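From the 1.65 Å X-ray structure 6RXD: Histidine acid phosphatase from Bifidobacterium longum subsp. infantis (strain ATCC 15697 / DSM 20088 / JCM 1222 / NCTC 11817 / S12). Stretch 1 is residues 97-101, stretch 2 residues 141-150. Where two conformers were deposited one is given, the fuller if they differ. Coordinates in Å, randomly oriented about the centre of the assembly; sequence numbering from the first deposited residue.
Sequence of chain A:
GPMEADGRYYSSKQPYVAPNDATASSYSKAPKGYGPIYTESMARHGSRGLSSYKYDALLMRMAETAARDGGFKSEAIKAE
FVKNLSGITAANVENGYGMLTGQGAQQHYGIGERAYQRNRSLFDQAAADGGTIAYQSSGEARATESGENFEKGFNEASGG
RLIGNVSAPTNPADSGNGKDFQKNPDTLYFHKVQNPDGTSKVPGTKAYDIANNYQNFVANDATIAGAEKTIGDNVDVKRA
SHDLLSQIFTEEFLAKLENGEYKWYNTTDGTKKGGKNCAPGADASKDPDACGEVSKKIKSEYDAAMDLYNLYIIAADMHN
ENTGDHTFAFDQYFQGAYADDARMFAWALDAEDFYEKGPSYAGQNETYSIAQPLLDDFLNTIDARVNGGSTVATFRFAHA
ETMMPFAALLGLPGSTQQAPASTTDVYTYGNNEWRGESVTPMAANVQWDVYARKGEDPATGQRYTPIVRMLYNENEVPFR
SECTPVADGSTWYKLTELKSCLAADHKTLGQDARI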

# COMPACT_ATOMS: atom_id res chain seq x y z
N TYR A 97 -6.52 -1.52 17.76
CA TYR A 97 -7.04 -1.20 16.44
C TYR A 97 -6.06 -0.33 15.66
O TYR A 97 -5.40 0.55 16.24
CB TYR A 97 -8.41 -0.53 16.56
CG TYR A 97 -9.55 -1.50 16.73
CD1 TYR A 97 -10.29 -1.93 15.64
CD2 TYR A 97 -9.89 -1.99 17.99
CE1 TYR A 97 -11.34 -2.82 15.77
CE2 TYR A 97 -10.94 -2.88 18.14
CZ TYR A 97 -11.66 -3.29 17.03
OH TYR A 97 -12.70 -4.18 17.16
N GLY A 98 -5.93 -0.63 14.37
CA GLY A 98 -5.09 0.14 13.46
C GLY A 98 -3.63 -0.27 13.44
O GLY A 98 -2.87 0.19 12.59
N MET A 99 -3.24 -1.14 14.36
CA MET A 99 -1.82 -1.47 14.52
C MET A 99 -1.33 -2.47 13.48
O MET A 99 -2.12 -3.18 12.86
CB MET A 99 -1.58 -2.03 15.93
CG MET A 99 -1.94 -1.05 17.01
SD MET A 99 -0.77 0.32 17.05
CE MET A 99 0.61 -0.46 17.89
N LEU A 100 -0.01 -2.50 13.28
CA LEU A 100 0.61 -3.50 12.41
C LEU A 100 0.25 -4.87 12.93
O LEU A 100 0.23 -5.10 14.14
CB LEU A 100 2.14 -3.38 12.45
CG LEU A 100 2.91 -2.49 11.47
CD1 LEU A 100 4.39 -2.87 11.51
CD2 LEU A 100 2.36 -2.65 10.06
N THR A 101 -0.02 -5.80 12.02
CA THR A 101 -0.28 -7.18 12.42
C THR A 101 1.04 -7.96 12.44
O THR A 101 2.07 -7.45 11.99
CB THR A 101 -1.26 -7.85 11.46
OG1 THR A 101 -0.65 -7.97 10.17
CG2 THR A 101 -2.53 -7.02 11.32
N ALA A 141 2.96 6.59 12.25
CA ALA A 141 3.48 5.55 13.13
C ALA A 141 3.56 4.15 12.51
O ALA A 141 4.54 3.44 12.74
CB ALA A 141 2.69 5.51 14.44
N ARG A 142 2.55 3.74 11.75
CA ARG A 142 2.58 2.41 11.14
C ARG A 142 3.65 2.31 10.05
O ARG A 142 4.24 1.24 9.85
CB ARG A 142 1.21 2.02 10.60
CG ARG A 142 0.35 1.22 11.58
CD ARG A 142 -0.18 2.05 12.74
NE ARG A 142 0.73 2.08 13.88
CZ ARG A 142 0.53 2.81 14.97
NH1 ARG A 142 1.40 2.78 15.97
NH2 ARG A 142 -0.55 3.57 15.07
N ALA A 143 3.91 3.40 9.34
CA ALA A 143 4.99 3.40 8.35
C ALA A 143 6.34 3.30 9.05
O ALA A 143 7.23 2.55 8.62
CB ALA A 143 4.92 4.65 7.46
N THR A 144 6.50 4.03 10.14
CA THR A 144 7.74 4.01 10.90
C THR A 144 7.94 2.62 11.52
O THR A 144 9.04 2.06 11.46
CB THR A 144 7.74 5.11 11.98
OG1 THR A 144 7.54 6.38 11.36
CG2 THR A 144 9.07 5.14 12.75
N GLU A 145 6.88 2.06 12.09
CA GLU A 145 6.96 0.72 12.68
C GLU A 145 7.27 -0.35 11.64
O GLU A 145 7.95 -1.33 11.92
CB GLU A 145 5.67 0.40 13.44
CG GLU A 145 5.55 1.23 14.72
CD GLU A 145 4.13 1.34 15.22
OE1 GLU A 145 3.22 0.80 14.57
OE2 GLU A 145 3.93 1.99 16.27
N SER A 146 6.75 -0.17 10.43
CA SER A 146 7.11 -1.08 9.34
C SER A 146 8.60 -0.97 9.08
O SER A 146 9.30 -1.99 8.97
CB SER A 146 6.32 -0.75 8.08
OG SER A 146 4.95 -1.02 8.29
N GLY A 147 9.09 0.26 9.00
CA GLY A 147 10.51 0.51 8.85
C GLY A 147 11.33 -0.13 9.96
O GLY A 147 12.41 -0.67 9.71
N GLU A 148 10.82 -0.09 11.19
CA GLU A 148 11.56 -0.65 12.32
C GLU A 148 11.73 -2.16 12.16
O GLU A 148 12.76 -2.72 12.49
CB GLU A 148 10.85 -0.32 13.64
CG GLU A 148 10.84 1.17 13.95
CD GLU A 148 9.90 1.54 15.07
OE1 GLU A 148 9.36 0.63 15.73
OE2 GLU A 148 9.69 2.76 15.29
N ASN A 149 10.71 -2.81 11.61
CA ASN A 149 10.82 -4.24 11.34
C ASN A 149 11.78 -4.55 10.19
O ASN A 149 12.52 -5.54 10.25
CB ASN A 149 9.44 -4.85 11.10
CG ASN A 149 8.67 -5.04 12.39
OD1 ASN A 149 8.98 -5.94 13.17
ND2 ASN A 149 7.68 -4.19 12.64
N PHE A 150 11.77 -3.72 9.15
CA PHE A 150 12.73 -3.84 8.06
C PHE A 150 14.14 -3.72 8.65
O PHE A 150 15.05 -4.50 8.32
CB PHE A 150 12.46 -2.73 7.04
CG PHE A 150 13.45 -2.65 5.90
CD1 PHE A 150 13.05 -2.97 4.60
CD2 PHE A 150 14.74 -2.19 6.10
CE1 PHE A 150 13.95 -2.86 3.53
CE2 PHE A 150 15.65 -2.09 5.04
CZ PHE A 150 15.24 -2.42 3.76
O HOH W 1 -3.44 3.48 13.52
O HOH W 2 1.69 -1.20 15.07

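The loop at 97-101 lies against one side of the helix at 141-150. The two stretches bury 297 Å² between them, both sides summed. No direct hydrogen bond or salt bridge crosses the contact. It is held by packing and by two bridging waters. Leu100 and Arg142 cover the most surface, and their CA atoms, 6.4 Å apart, are the nearest pair across the stretches. Met99 comes third.

Leu100 is the main apolar contact of the loop. Its CA-to-CB bond points toward the helix, and its methyl groups rest on the helix. CD1 lies 3.8 Å from Glu145 C and 4.0 Å from Glu145 CB. Leu100 CD1 is also 3.7 Å from Asn149 ND2. CD2 reaches Ser146 OG at 3.5 Å, and CD1 of Leu100 is 3.8 Å from Ser146 OG. These are van der Waals contacts, so the branched, apolar side chain suits the place. Two conformers of Leu100 were deposited, and this description applies to the one given.

The polar groups that Leu100 touches are already engaged within the helix. Ser146 OG donates to Arg142 O at 2.8 Å, the carbonyl that also accepts from Ser146 N at 2.9 Å. Asn149 ND2 donates to Glu145 O at 3.0 Å. Both side chains fold back on the preceding turn. They can therefore lie beside a leucine methyl with hydrogen bonds made elsewhere.

Arg142 is the main contact from the helix. Its CA-to-CB bond points toward the loop, and its long side chain passes beside the loop backbone. CG lies 4.1 Å from Leu100 N, and CD lies 3.3 Å from Gly98 O. The aliphatic part of the arginine thus packs on the loop backbone, while its charged end turns to Glu145, one helical turn on. NE donates to Glu145 OE1 at 2.9 Å, and NH1 donates to Glu145 OE2 at 2.7 Å. Both bonds belong to a salt bridge between Arg142 and Glu145, in which NH1 and OE2 are the closest pair. The pairing holds the guanidinium in place beside the loop.

Met99 packs over one face of that guanidinium, with SD 3.5 Å from Arg142 NH1. Its CA-to-CB bond points sideways, but the end of the side chain comes nearer the helix. All three chi angles are m. A flexible, unbranched side chain with a polarizable sulfur suits a position over a flat cation. Met99 remains partly exposed.

Gly98 has a phi of 85°, a value that by itself favours glycine. It contributes its carbonyl to the contact.

The waters supply the polar links. Water 2 accepts from Leu100 N at 2.8 Å and donates to Glu145 OE1 at 2.6 Å, so it joins the loop backbone to the carboxylate that also holds Arg142. Water 1 accepts from Arg142 NH2 at 3.3 Å. Its bond to Gly98 O, at 3.5 Å, is weak. Tyr97 and Thr101, at the ends of the loop stretch, do not touch the helix.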